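Local coordinates for protein Gp26 (Listeria phage P40, PDB 4JZ5) that probably hydrolyses the glycan backbone of Listeria cell-wall peptidoglycan, through the glycoside hydrolase family 25 catalytic domain of a phage endolysin, at residues A82-G87 with V121-G126; I28-P33 with V48-N53; F113-Y118 with H166-V171. All coordinates share one frame; numbering follows the deposited sequence.

Contact 1. Residues A82-G87 with V121-G126; sequences ALFEGG and VKLKSG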
ATOM      1  N   ALA A  82       6.140   1.355  -8.033  1.00  5.24           N
ATOM      2  CA  ALA A  82       6.408   2.138  -9.233  1.00  5.59           C
ATOM      3  C   ALA A  82       7.822   1.995  -9.776  1.00  5.34           C
ATOM      4  O   ALA A  82       8.790   2.039  -9.016  1.00  6.01           O
ATOM      5  CB  ALA A  82       6.156   3.593  -8.943  1.00  7.55           C
ATOM      6  N   LEU A  83       7.910   1.888 -11.097  1.00  5.37           N
ATOM      7  CA  LEU A  83       9.175   1.829 -11.824  1.00  5.98           C
ATOM      8  C   LEU A  83       9.101   2.667 -13.104  1.00  5.57           C
ATOM      9  O   LEU A  83       9.852   2.444 -14.046  1.00  6.13           O
ATOM     10  CB  LEU A  83       9.500   0.382 -12.183  1.00  5.99           C
ATOM     11  CG  LEU A  83       9.812  -0.496 -10.969  1.00  6.45           C
ATOM     12  CD1 LEU A  83       9.844  -1.969 -11.344  1.00  8.03           C
ATOM     13  CD2 LEU A  83      11.117  -0.086 -10.318  1.00  9.28           C
ATOM     14  N   PHE A  84       8.216   3.661 -13.145  1.00  5.48           N
ATOM     15  CA  PHE A  84       7.889   4.263 -14.431  1.00  6.25           C
ATOM     16  C   PHE A  84       8.954   5.206 -14.983  1.00  6.30           C
ATOM     17  O   PHE A  84       9.660   5.898 -14.249  1.00  6.66           O
ATOM     18  CB  PHE A  84       6.485   4.901 -14.450  1.00  5.91           C
ATOM     19  CG  PHE A  84       6.129   5.750 -13.250  1.00  5.28           C
ATOM     20  CD1 PHE A  84       6.731   6.980 -13.027  1.00  5.85           C
ATOM     21  CD2 PHE A  84       5.133   5.351 -12.387  1.00  5.55           C
ATOM     22  CE1 PHE A  84       6.353   7.769 -11.949  1.00  6.29           C
ATOM     23  CE2 PHE A  84       4.738   6.153 -11.323  1.00  5.06           C
ATOM     24  CZ  PHE A  84       5.348   7.356 -11.101  1.00  6.52           C
ATOM     25  N   GLU A  85       9.045   5.218 -16.304  1.00  6.47           N
ATOM     26  CA  GLU A  85      10.056   5.992 -17.014  1.00  6.95           C
ATOM     27  C   GLU A  85       9.634   7.429 -17.312  1.00  7.10           C
ATOM     28  O   GLU A  85      10.461   8.225 -17.752  1.00  7.51           O
ATOM     29  CB  GLU A  85      10.421   5.286 -18.330  1.00  7.44           C
ATOM     30  CG  GLU A  85      11.117   3.940 -18.112  1.00  7.53           C
ATOM     31  CD  GLU A  85      11.636   3.290 -19.374  1.00  8.28           C
ATOM     32  OE1 GLU A  85      11.415   3.838 -20.480  1.00  9.17           O
ATOM     33  OE2 GLU A  85      12.317   2.232 -19.255  1.00  9.71           O
ATOM     34  N   GLY A  86       8.363   7.755 -17.079  1.00  7.10           N
ATOM     35  CA  GLY A  86       7.798   9.013 -17.521  1.00  7.27           C
ATOM     36  C   GLY A  86       6.929   8.798 -18.743  1.00  7.00           C
ATOM     37  O   GLY A  86       6.828   7.693 -19.263  1.00  8.00           O
ATOM     38  N   GLY A  87       6.272   9.857 -19.204  1.00  8.76           N
ATOM     39  CA  GLY A  87       5.495   9.777 -20.425  1.00  9.58           C
ATOM     40  C   GLY A  87       4.452   8.679 -20.393  1.00  7.51           C
ATOM     41  O   GLY A  87       3.765   8.490 -19.398  1.00  8.27           O
ATOM     42  N   VAL A 121      13.601   6.058  -8.294  1.00  8.17           N
ATOM     43  CA  VAL A 121      13.342   6.870  -9.474  1.00  7.58           C
ATOM     44  C   VAL A 121      13.907   6.212 -10.721  1.00  7.85           C
ATOM     45  O   VAL A 121      15.096   5.910 -10.780  1.00 10.09           O
ATOM     46  CB  VAL A 121      13.940   8.277  -9.329  1.00  9.23           C
ATOM     47  CG1 VAL A 121      13.609   9.111 -10.555  1.00 10.29           C
ATOM     48  CG2 VAL A 121      13.422   8.947  -8.057  1.00  9.92           C
ATOM     49  N   LYS A 122      13.042   5.950 -11.691  1.00  7.76           N
ATOM     50  CA  LYS A 122      13.437   5.356 -12.965  1.00  7.98           C
ATOM     51  C   LYS A 122      13.128   6.316 -14.115  1.00  8.01           C
ATOM     52  O   LYS A 122      13.234   5.954 -15.291  1.00  9.14           O
ATOM     53  CB  LYS A 122      12.725   4.019 -13.205  1.00  9.24           C
ATOM     54  CG  LYS A 122      12.980   2.962 -12.121  1.00  9.86           C
ATOM     55  CD  LYS A 122      14.458   2.584 -11.968  1.00 11.52           C
ATOM     56  CE  LYS A 122      14.996   1.753 -13.130  1.00 10.50           C
ATOM     57  NZ  LYS A 122      14.368   0.411 -13.222  1.00 10.96           N
ATOM     58  N   LEU A 123      12.742   7.544 -13.792  1.00  8.47           N
ATOM     59  CA  LEU A 123      12.370   8.508 -14.822  1.00  8.40           C
ATOM     60  C   LEU A 123      13.523   8.747 -15.778  1.00  8.62           C
ATOM     61  O   LEU A 123      14.648   8.992 -15.345  1.00  9.92           O
ATOM     62  CB  LEU A 123      11.993   9.850 -14.193  1.00  8.86           C
ATOM     63  CG  LEU A 123      10.774   9.873 -13.282  1.00  8.22           C
ATOM     64  CD1 LEU A 123      10.592  11.275 -12.702  1.00 10.39           C
ATOM     65  CD2 LEU A 123       9.527   9.430 -14.024  1.00  7.94           C
ATOM     66  N   LYS A 124      13.256   8.709 -17.080  1.00  9.57           N
ATOM     67  CA  LYS A 124      14.278   9.059 -18.064  1.00 10.34           C
ATOM     68  C   LYS A 124      14.537  10.566 -18.049  1.00 11.80           C
ATOM     69  O   LYS A 124      15.628  11.035 -18.370  1.00 14.03           O
ATOM     70  CB  LYS A 124      13.881   8.609 -19.472  1.00 11.64           C
ATOM     71  CG  LYS A 124      13.724   7.106 -19.646  1.00 13.56           C
ATOM     72  CD  LYS A 124      15.018   6.357 -19.427  1.00 15.89           C
ATOM     73  CE  LYS A 124      14.865   4.879 -19.769  1.00 14.39           C
ATOM     74  NZ  LYS A 124      16.051   4.104 -19.331  1.00 22.27           N
ATOM     75  N   SER A 125      13.507  11.311 -17.689  1.00 10.47           N
ATOM     76  CA  SER A 125      13.594  12.740 -17.453  1.00 11.31           C
ATOM     77  C   SER A 125      12.313  13.101 -16.733  1.00 10.66           C
ATOM     78  O   SER A 125      11.405  12.270 -16.628  1.00 11.39           O
ATOM     79  CB  SER A 125      13.706  13.504 -18.772  1.00 13.39           C
ATOM     80  OG  SER A 125      12.548  13.314 -19.560  1.00 16.68           O
ATOM     81  N   GLY A 126      12.234  14.337 -16.249  1.00 11.24           N
ATOM     82  CA  GLY A 126      11.012  14.820 -15.649  1.00 11.39           C
ATOM     83  C   GLY A 126      11.038  14.895 -14.140  1.00  8.66           C
ATOM     84  O   GLY A 126      12.067  14.658 -13.503  1.00 10.95           O
TER
HETATM   85  O   HOH W   1      12.064   0.945 -14.877  1.00  7.49           O
HETATM   86  O   HOH W   2      10.196   6.330 -11.606  1.00  6.30           O
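Glu85 and Lys124 meet where two loops of the family 25 barrel run side by side. Each leaves the C-terminal end of a parallel strand, 76-81 or 114-117, and leads into a helix, and over the touching parts the two chains point almost the same way, 12° apart. One direct hydrogen bond joins them: Lys124 N donates to Glu85 O at 2.9 Å and nearly straight, with an angle of 168° at the hydrogen, although the donor is tilted out of the carbonyl plane.

Water makes the other polar links. One molecule donates to Phe84 O and accepts from Lys122 N, bridging the two backbones. A second donates to Leu83 O and accepts from Lys122 NZ at 2.9 Å; the lysine chain, bent at chi2, chi3 and chi4, curls back to bring its ammonium there.

The opposite charges of Glu85 and Lys124 probably attract only loosely. Their side chains run alongside each other, but Glu85 OE2 stays 4.2 Å from Lys124 NZ, beyond a salt bridge, and the closer approach is aliphatic, with Glu85 CD 3.6 Å from Lys124 CE.

On the more buried side, Phe84 CB leads away from the other loop, but with CG between its own N and carbonyl carbon (chi1 45°) the ring comes back beside Leu123, packing also against Tyr118 and helix 87-106. Leu123 comes to the edge of this ring rather than over it: its CD2 lies close to the ring plane, 3.8 Å from Phe84 CD1.

Contact 2. Residues I28-P33 with V48-N53; sequences ISKWQP and VIRSSN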
ATOM      1  N   ILE A  28       1.361  -6.789   2.611  1.00  4.63           N
ATOM      2  CA  ILE A  28       1.944  -8.061   2.212  1.00  4.58           C
ATOM      3  C   ILE A  28       2.103  -8.113   0.698  1.00  4.95           C
ATOM      4  O   ILE A  28       1.503  -7.335  -0.058  1.00  4.97           O
ATOM      5  CB  ILE A  28       1.116  -9.268   2.723  1.00  5.12           C
ATOM      6  CG1 ILE A  28      -0.297  -9.246   2.134  1.00  5.12           C
ATOM      7  CG2 ILE A  28       1.081  -9.277   4.234  1.00  6.00           C
ATOM      8  CD1 ILE A  28      -1.136 -10.470   2.496  1.00  6.01           C
ATOM      9  N   SER A  29       2.918  -9.069   0.272  1.00  5.30           N
ATOM     10  CA  SER A  29       3.260  -9.247  -1.122  1.00  5.84           C
ATOM     11  C   SER A  29       3.680 -10.694  -1.331  1.00  6.09           C
ATOM     12  O   SER A  29       3.435 -11.559  -0.494  1.00  6.03           O
ATOM     13  CB  SER A  29       4.415  -8.323  -1.511  1.00  6.81           C
ATOM     14  OG  SER A  29       5.618  -8.760  -0.904  1.00  7.74           O
ATOM     15  N   LYS A  30       4.354 -10.949  -2.439  1.00  6.87           N
ATOM     16  CA  LYS A  30       4.896 -12.281  -2.686  1.00  7.81           C
ATOM     17  C   LYS A  30       5.899 -12.702  -1.614  1.00  7.39           C
ATOM     18  O   LYS A  30       6.191 -13.894  -1.484  1.00  9.67           O
ATOM     19  CB  LYS A  30       5.549 -12.350  -4.071  1.00 11.24           C
ATOM     20  CG  LYS A  30       6.809 -11.549  -4.206  1.00 14.66           C
ATOM     21  CD  LYS A  30       8.026 -12.409  -3.963  1.00 24.03           C
ATOM     22  CE  LYS A  30       9.023 -12.251  -5.088  1.00 26.82           C
ATOM     23  NZ  LYS A  30      10.112 -13.262  -5.005  1.00 25.08           N
ATOM     24  N   TRP A  31       6.432 -11.750  -0.856  1.00  7.42           N
ATOM     25  CA  TRP A  31       7.382 -12.076   0.202  1.00  7.83           C
ATOM     26  C   TRP A  31       6.724 -12.728   1.416  1.00  8.38           C
ATOM     27  O   TRP A  31       7.415 -13.203   2.319  1.00  9.43           O
ATOM     28  CB  TRP A  31       8.145 -10.815   0.603  1.00 10.18           C
ATOM     29  CG  TRP A  31       9.009 -10.318  -0.503  1.00 11.18           C
ATOM     30  CD1 TRP A  31       8.843  -9.183  -1.229  1.00 14.72           C
ATOM     31  CD2 TRP A  31      10.173 -10.962  -1.024  1.00 16.89           C
ATOM     32  NE1 TRP A  31       9.839  -9.069  -2.172  1.00 18.06           N
ATOM     33  CE2 TRP A  31      10.666 -10.153  -2.066  1.00 16.37           C
ATOM     34  CE3 TRP A  31      10.845 -12.148  -0.711  1.00 18.89           C
ATOM     35  CZ2 TRP A  31      11.805 -10.490  -2.797  1.00 23.91           C
ATOM     36  CZ3 TRP A  31      11.975 -12.480  -1.436  1.00 23.52           C
ATOM     37  CH2 TRP A  31      12.444 -11.653  -2.467  1.00 23.69           C
ATOM     38  N   GLN A  32       5.397 -12.761   1.421  1.00  6.64           N
ATOM     39  CA  GLN A  32       4.626 -13.514   2.397  1.00  7.61           C
ATOM     40  C   GLN A  32       3.836 -14.577   1.640  1.00  7.46           C
ATOM     41  O   GLN A  32       2.634 -14.429   1.427  1.00  7.60           O
ATOM     42  CB  GLN A  32       3.696 -12.594   3.190  1.00  8.30           C
ATOM     43  CG  GLN A  32       4.400 -11.654   4.163  1.00  8.87           C
ATOM     44  CD  GLN A  32       5.134 -10.529   3.476  1.00  7.14           C
ATOM     45  OE1 GLN A  32       4.621  -9.914   2.522  1.00  8.62           O
ATOM     46  NE2 GLN A  32       6.328 -10.222   3.963  1.00 13.21           N
ATOM     47  N   PRO A  33       4.518 -15.635   1.183  1.00  7.44           N
ATOM     48  CA  PRO A  33       3.833 -16.585   0.302  1.00  8.03           C
ATOM     49  C   PRO A  33       2.765 -17.417   0.985  1.00  8.74           C
ATOM     50  O   PRO A  33       1.850 -17.870   0.294  1.00  9.29           O
ATOM     51  CB  PRO A  33       4.973 -17.477  -0.198  1.00  9.36           C
ATOM     52  CG  PRO A  33       6.030 -17.365   0.879  1.00  8.22           C
ATOM     53  CD  PRO A  33       5.953 -15.937   1.320  1.00  8.39           C
ATOM     54  N   VAL A  48      -3.033  -4.197   3.066  1.00  3.63           N
ATOM     55  CA  VAL A  48      -2.727  -3.723   1.725  1.00  3.75           C
ATOM     56  C   VAL A  48      -1.848  -4.766   1.039  1.00  3.85           C
ATOM     57  O   VAL A  48      -0.851  -5.197   1.603  1.00  5.28           O
ATOM     58  CB  VAL A  48      -1.995  -2.368   1.729  1.00  4.06           C
ATOM     59  CG1 VAL A  48      -2.161  -1.699   0.360  1.00  5.00           C
ATOM     60  CG2 VAL A  48      -2.525  -1.458   2.833  1.00  5.66           C
ATOM     61  N   ILE A  49      -2.214  -5.184  -0.169  1.00  4.06           N
ATOM     62  CA  ILE A  49      -1.452  -6.190  -0.883  1.00  4.02           C
ATOM     63  C   ILE A  49      -0.809  -5.600  -2.117  1.00  4.04           C
ATOM     64  O   ILE A  49      -1.364  -4.719  -2.772  1.00  4.34           O
ATOM     65  CB  ILE A  49      -2.293  -7.436  -1.246  1.00  5.57           C
ATOM     66  CG1 ILE A  49      -3.304  -7.157  -2.350  1.00  5.85           C
ATOM     67  CG2 ILE A  49      -2.992  -7.968  -0.010  1.00  5.78           C
ATOM     68  CD1 ILE A  49      -4.182  -8.341  -2.686  1.00  7.01           C
ATOM     69  N   ARG A  50       0.375  -6.088  -2.457  0.56  4.25           N
ATOM     70  CA  ARG A  50       1.089  -5.594  -3.634  0.56  3.95           C
ATOM     71  C   ARG A  50       0.426  -6.082  -4.911  0.56  5.46           C
ATOM     72  O   ARG A  50       0.193  -7.279  -5.070  0.56  5.87           O
ATOM     73  CB  ARG A  50       2.548  -6.040  -3.625  0.56  6.97           C
ATOM     74  CG  ARG A  50       3.383  -5.320  -4.684  0.56  6.70           C
ATOM     75  CD  ARG A  50       4.872  -5.542  -4.519  0.56  9.71           C
ATOM     76  NE  ARG A  50       5.259  -6.878  -4.947  0.56  9.13           N
ATOM     77  CZ  ARG A  50       6.514  -7.308  -5.006  0.56 12.75           C
ATOM     78  NH1 ARG A  50       7.514  -6.508  -4.662  0.56 10.17           N
ATOM     79  NH2 ARG A  50       6.766  -8.541  -5.414  0.56 15.03           N
ATOM     80  N   SER A  51       0.152  -5.158  -5.832  1.00  4.80           N
ATOM     81  CA  SER A  51      -0.472  -5.489  -7.098  1.00  5.55           C
ATOM     82  C   SER A  51       0.511  -5.908  -8.177  1.00  5.28           C
ATOM     83  O   SER A  51       0.230  -6.807  -8.969  1.00  5.95           O
ATOM     84  CB  SER A  51      -1.258  -4.288  -7.615  1.00  6.15           C
ATOM     85  OG  SER A  51      -0.436  -3.150  -7.828  1.00  6.11           O
ATOM     86  N   SER A  52       1.653  -5.226  -8.226  1.00  5.05           N
ATOM     87  CA  SER A  52       2.471  -5.220  -9.419  1.00  5.19           C
ATOM     88  C   SER A  52       3.777  -4.485  -9.148  1.00  5.20           C
ATOM     89  O   SER A  52       3.849  -3.631  -8.265  1.00  5.65           O
ATOM     90  CB  SER A  52       1.713  -4.541 -10.566  1.00  6.23           C
ATOM     91  OG  SER A  52       0.952  -3.429 -10.119  1.00  6.17           O
ATOM     92  N   ASN A  53       4.783  -4.840  -9.935  1.00  6.14           N
ATOM     93  CA  ASN A  53       6.076  -4.169  -9.996  1.00  6.24           C
ATOM     94  C   ASN A  53       6.209  -3.569 -11.384  1.00  6.06           C
ATOM     95  O   ASN A  53       6.440  -4.291 -12.365  1.00  6.63           O
ATOM     96  CB  ASN A  53       7.222  -5.165  -9.821  1.00  8.12           C
ATOM     97  CG  ASN A  53       7.428  -5.602  -8.389  1.00 13.50           C
ATOM     98  OD1 ASN A  53       6.674  -5.246  -7.488  1.00 18.66           O
ATOM     99  ND2 ASN A  53       8.468  -6.388  -8.171  1.00 15.13           N
TER
HETATM  100  O   HOH W   3      10.149  -7.385  -4.465  1.00 25.61           O
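Arg50 turns CG anti to its backbone N (chi1 -169°) and bends again at chi3 (75°), which carries its chain past Ser29. In the conformer considered here, one of two modelled, Ser29 CB sits over one face of the guanidinium, 3.8 Å from Arg50 NE, and packs nearer still, at 3.6 Å, on Arg50 CB. Ser29 holds OG between its own N and carbonyl carbon (chi1 70°), where it accepts from Trp31 N at 3.1 Å to form an ST turn. A type I turn from Ser29 to Gln32 spans the same residues, and the amide of Gln32 folds back so that its OE1 takes the N-H of Ser29.

These residues stand at the end of strand 25-28, which pairs in parallel with strand 46-53 in the barrel sheet of the family 25 domain. Ile28 bonds to both neighbours of Ile49: Ile28 N donates to Val48 O and Arg50 N donates to Ile28 O, each at 2.9 Å. On the face turned to helix 62-72 the two isoleucines cross obliquely, Ile28 CG1 resting 3.7 Å from Ile49 CG2, with His65 of that helix against both.

Beyond the pairing, the polar end of Arg50 in this same conformer has its main partner in Asp59, whose OD2 forms a salt bridge with Arg50 NE and also accepts from Lys30 N. With the arginine so placed, a water lying at the edges of both the indole and the guanidinium accepts from Trp31 NE1 at 2.9 Å and from Arg50 NH1 at 2.8 Å.

Contact 3. Residues F113-Y118 with H166-V171; sequences FLFLDY and HDLRWV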
ATOM      1  N   PHE A 113      -9.217   0.593  -1.404  1.00  5.07           N
ATOM      2  CA  PHE A 113      -8.254   1.688  -1.436  1.00  5.34           C
ATOM      3  C   PHE A 113      -7.093   1.237  -2.298  1.00  4.91           C
ATOM      4  O   PHE A 113      -6.759   0.046  -2.312  1.00  5.11           O
ATOM      5  CB  PHE A 113      -7.773   2.038  -0.014  1.00  5.52           C
ATOM      6  CG  PHE A 113      -7.683   3.514   0.260  1.00  5.20           C
ATOM      7  CD1 PHE A 113      -6.604   4.264  -0.195  1.00  5.81           C
ATOM      8  CD2 PHE A 113      -8.677   4.151   0.974  1.00  5.74           C
ATOM      9  CE1 PHE A 113      -6.529   5.624   0.071  1.00  6.45           C
ATOM     10  CE2 PHE A 113      -8.599   5.500   1.245  1.00  6.98           C
ATOM     11  CZ  PHE A 113      -7.531   6.240   0.792  1.00  6.17           C
ATOM     12  N   LEU A 114      -6.457   2.180  -2.982  1.00  4.50           N
ATOM     13  CA  LEU A 114      -5.316   1.892  -3.830  1.00  4.93           C
ATOM     14  C   LEU A 114      -4.179   2.836  -3.473  1.00  4.46           C
ATOM     15  O   LEU A 114      -4.407   3.911  -2.933  1.00  4.57           O
ATOM     16  CB  LEU A 114      -5.692   2.069  -5.306  1.00  4.98           C
ATOM     17  CG  LEU A 114      -6.904   1.261  -5.781  1.00  5.28           C
ATOM     18  CD1 LEU A 114      -7.315   1.713  -7.165  1.00  6.75           C
ATOM     19  CD2 LEU A 114      -6.626  -0.236  -5.789  1.00  7.12           C
ATOM     20  N   PHE A 115      -2.943   2.421  -3.769  1.00  4.29           N
ATOM     21  CA  PHE A 115      -1.770   3.222  -3.432  1.00  4.45           C
ATOM     22  C   PHE A 115      -0.692   3.155  -4.495  1.00  4.12           C
ATOM     23  O   PHE A 115      -0.444   2.113  -5.098  1.00  4.56           O
ATOM     24  CB  PHE A 115      -1.135   2.717  -2.135  1.00  4.21           C
ATOM     25  CG  PHE A 115      -1.961   2.959  -0.921  1.00  4.37           C
ATOM     26  CD1 PHE A 115      -1.860   4.160  -0.246  1.00  5.91           C
ATOM     27  CD2 PHE A 115      -2.814   2.003  -0.435  1.00  5.94           C
ATOM     28  CE1 PHE A 115      -2.606   4.404   0.890  1.00  7.73           C
ATOM     29  CE2 PHE A 115      -3.568   2.255   0.703  1.00  7.48           C
ATOM     30  CZ  PHE A 115      -3.459   3.455   1.349  1.00  8.66           C
ATOM     31  N   LEU A 116      -0.033   4.297  -4.679  1.00  4.31           N
ATOM     32  CA  LEU A 116       1.220   4.394  -5.395  1.00  4.48           C
ATOM     33  C   LEU A 116       2.365   4.304  -4.379  1.00  4.35           C
ATOM     34  O   LEU A 116       2.475   5.159  -3.491  1.00  5.07           O
ATOM     35  CB  LEU A 116       1.293   5.734  -6.120  1.00  4.38           C
ATOM     36  CG  LEU A 116       2.619   6.080  -6.782  1.00  5.11           C
ATOM     37  CD1 LEU A 116       3.028   5.009  -7.765  1.00  5.91           C
ATOM     38  CD2 LEU A 116       2.531   7.424  -7.487  1.00  5.86           C
ATOM     39  N   ASP A 117       3.212   3.286  -4.516  1.00  4.57           N
ATOM     40  CA  ASP A 117       4.431   3.125  -3.715  1.00  4.66           C
ATOM     41  C   ASP A 117       5.587   3.641  -4.556  1.00  4.56           C
ATOM     42  O   ASP A 117       5.957   3.026  -5.579  1.00  5.31           O
ATOM     43  CB  ASP A 117       4.572   1.627  -3.392  1.00  5.67           C
ATOM     44  CG  ASP A 117       5.866   1.248  -2.702  1.00  6.83           C
ATOM     45  OD1 ASP A 117       6.843   1.995  -2.760  1.00  6.98           O
ATOM     46  OD2 ASP A 117       5.907   0.147  -2.115  1.00  9.25           O
ATOM     47  N   TYR A 118       6.101   4.815  -4.188  1.00  5.17           N
ATOM     48  CA  TYR A 118       7.097   5.501  -5.006  1.00  5.71           C
ATOM     49  C   TYR A 118       8.326   5.726  -4.162  1.00  7.90           C
ATOM     50  O   TYR A 118       8.353   6.682  -3.365  1.00  8.37           O
ATOM     51  CB  TYR A 118       6.585   6.843  -5.573  1.00  7.42           C
ATOM     52  CG  TYR A 118       7.469   7.292  -6.707  1.00  6.48           C
ATOM     53  CD1 TYR A 118       7.268   6.832  -7.990  1.00  6.59           C
ATOM     54  CD2 TYR A 118       8.562   8.101  -6.484  1.00  7.63           C
ATOM     55  CE1 TYR A 118       8.115   7.180  -9.022  1.00  6.54           C
ATOM     56  CE2 TYR A 118       9.413   8.460  -7.511  1.00  7.15           C
ATOM     57  CZ  TYR A 118       9.202   7.982  -8.769  1.00  7.26           C
ATOM     58  OH  TYR A 118      10.073   8.345  -9.770  1.00  7.35           O
ATOM     59  N   HIS A 166      -3.442  13.648  -3.255  1.00  6.33           N
ATOM     60  CA  HIS A 166      -3.906  12.263  -3.203  1.00  5.70           C
ATOM     61  C   HIS A 166      -4.695  12.078  -1.916  1.00  6.18           C
ATOM     62  O   HIS A 166      -4.882  13.019  -1.141  1.00  7.19           O
ATOM     63  CB  HIS A 166      -2.727  11.293  -3.246  1.00  5.51           C
ATOM     64  CG  HIS A 166      -1.794  11.496  -2.114  1.00  5.60           C
ATOM     65  ND1 HIS A 166      -2.001  10.927  -0.883  1.00  6.16           N
ATOM     66  CD2 HIS A 166      -0.727  12.313  -1.989  1.00  6.04           C
ATOM     67  CE1 HIS A 166      -1.076  11.361  -0.053  1.00  5.50           C
ATOM     68  NE2 HIS A 166      -0.280  12.193  -0.701  1.00  6.18           N
ATOM     69  N   ASP A 167      -5.145  10.852  -1.683  1.00  5.03           N
ATOM     70  CA  ASP A 167      -6.131  10.597  -0.652  1.00  5.44           C
ATOM     71  C   ASP A 167      -5.614  10.054   0.677  1.00  5.79           C
ATOM     72  O   ASP A 167      -6.420   9.903   1.603  1.00  7.10           O
ATOM     73  CB  ASP A 167      -7.184   9.635  -1.206  1.00  6.40           C
ATOM     74  CG  ASP A 167      -7.924  10.222  -2.374  1.00  6.12           C
ATOM     75  OD1 ASP A 167      -8.425  11.360  -2.216  1.00  9.18           O
ATOM     76  OD2 ASP A 167      -7.984   9.592  -3.438  1.00  6.95           O
ATOM     77  N   LEU A 168      -4.341   9.700   0.796  1.00  5.51           N
ATOM     78  CA  LEU A 168      -3.847   9.167   2.062  1.00  5.39           C
ATOM     79  C   LEU A 168      -2.323   9.120   2.116  1.00  4.79           C
ATOM     80  O   LEU A 168      -1.686   8.526   1.258  1.00  4.88           O
ATOM     81  CB  LEU A 168      -4.421   7.770   2.300  1.00  6.64           C
ATOM     82  CG  LEU A 168      -4.428   7.315   3.761  1.00  6.81           C
ATOM     83  CD1 LEU A 168      -5.640   6.421   4.042  1.00 10.88           C
ATOM     84  CD2 LEU A 168      -3.150   6.582   4.121  1.00  8.10           C
ATOM     85  N   ARG A 169      -1.760   9.767   3.132  1.00  4.93           N
ATOM     86  CA  ARG A 169      -0.313   9.785   3.341  1.00  5.13           C
ATOM     87  C   ARG A 169       0.156   8.553   4.109  1.00  4.66           C
ATOM     88  O   ARG A 169      -0.110   8.423   5.307  1.00  5.39           O
ATOM     89  CB  ARG A 169       0.086  11.025   4.131  1.00  6.09           C
ATOM     90  CG  ARG A 169      -0.253  12.352   3.471  1.00  6.51           C
ATOM     91  CD  ARG A 169      -0.140  13.520   4.448  1.00  8.11           C
ATOM     92  NE  ARG A 169       1.210  13.722   4.979  1.00  8.09           N
ATOM     93  CZ  ARG A 169       2.139  14.497   4.429  1.00  8.95           C
ATOM     94  NH1 ARG A 169       1.901  15.182   3.321  1.00  9.55           N
ATOM     95  NH2 ARG A 169       3.324  14.590   5.015  1.00  9.64           N
ATOM     96  N   TRP A 170       0.851   7.667   3.407  1.00  4.34           N
ATOM     97  CA  TRP A 170       1.356   6.424   3.969  1.00  4.55           C
ATOM     98  C   TRP A 170       2.877   6.567   4.034  1.00  4.18           C
ATOM     99  O   TRP A 170       3.562   6.561   3.006  1.00  5.17           O
ATOM    100  CB  TRP A 170       0.899   5.267   3.088  1.00  4.48           C
ATOM    101  CG  TRP A 170       1.237   3.906   3.595  1.00  4.50           C
ATOM    102  CD1 TRP A 170       1.757   3.567   4.813  1.00  4.38           C
ATOM    103  CD2 TRP A 170       1.073   2.687   2.875  1.00  4.13           C
ATOM    104  NE1 TRP A 170       1.913   2.213   4.889  1.00  4.80           N
ATOM    105  CE2 TRP A 170       1.508   1.646   3.710  1.00  4.34           C
ATOM    106  CE3 TRP A 170       0.607   2.374   1.593  1.00  4.82           C
ATOM    107  CZ2 TRP A 170       1.501   0.320   3.303  1.00  5.18           C
ATOM    108  CZ3 TRP A 170       0.591   1.057   1.197  1.00  5.22           C
ATOM    109  CH2 TRP A 170       1.048   0.045   2.041  1.00  6.01           C
ATOM    110  N   VAL A 171       3.393   6.759   5.242  1.00  5.03           N
ATOM    111  CA  VAL A 171       4.789   7.132   5.435  1.00  4.88           C
ATOM    112  C   VAL A 171       5.518   6.083   6.262  1.00  4.87           C
ATOM    113  O   VAL A 171       5.036   5.674   7.320  1.00  5.40           O
ATOM    114  CB  VAL A 171       4.911   8.499   6.130  1.00  5.88           C
ATOM    115  CG1 VAL A 171       6.365   8.942   6.182  1.00  6.76           C
ATOM    116  CG2 VAL A 171       4.064   9.551   5.413  1.00  7.12           C
TER
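The forked end of Leu168 sets into the notch between the rings of Phe113 and Phe115, each branch meeting a different one. Leu168 CD1 rests 3.8 Å from Phe113 CZ, with Leu168 CB at 3.7 Å from Phe113 CE1, while Leu168 CD2 comes to the edge of the other ring, near its plane, 3.9 Å from Phe115 CE1. The peptide of Asp167 borders the Phe113 ring too, its O lying near the ring plane by CZ.

Strands 114-117 and 169-172 are not sheet neighbours: strand 147-152 runs between them in the family 25 barrel, and no hydrogen bond passes between the two segments. They meet through large side chains that reach across the curve of the sheet.

With chi1 at -175° the indole of Trp170 extends away from its own N, toward Phe115, and sets the edge of its six-membered ring against the flat face of the phenyl. The stack is edge-to-face, with centroids 4.8 Å apart and planes at 64°; Trp170 CE3 sits over the rim, 3.6 Å from Phe115 CD1. Tyr150 of the intervening strand makes a further edge-to-face pair with the indole, whose NE1 is hydrogen-bonded to Asn210 OD1.

Overall arrangement
From the N terminus, contact 2 closes first, returning strand 46-53 to the end of strand 25-28 after a connection without a helix. Contacts 1 and 3 follow and cross: 113-118 lies inside the loop from 82-87 to 121-126, while its partner 166-171 comes after that loop has closed. Contact 1 ties loops at the C-terminal end of the barrel, contact 2 its first strands, and contact 3 its interior. Ala82 N probably bonds to Asp117 O, linking contacts 1 and 3, and Val48 of contact 2 packs on both Phe115 and Trp170 of contact 3. Leu83 also touches Asn53, bringing contacts 1 and 2 together.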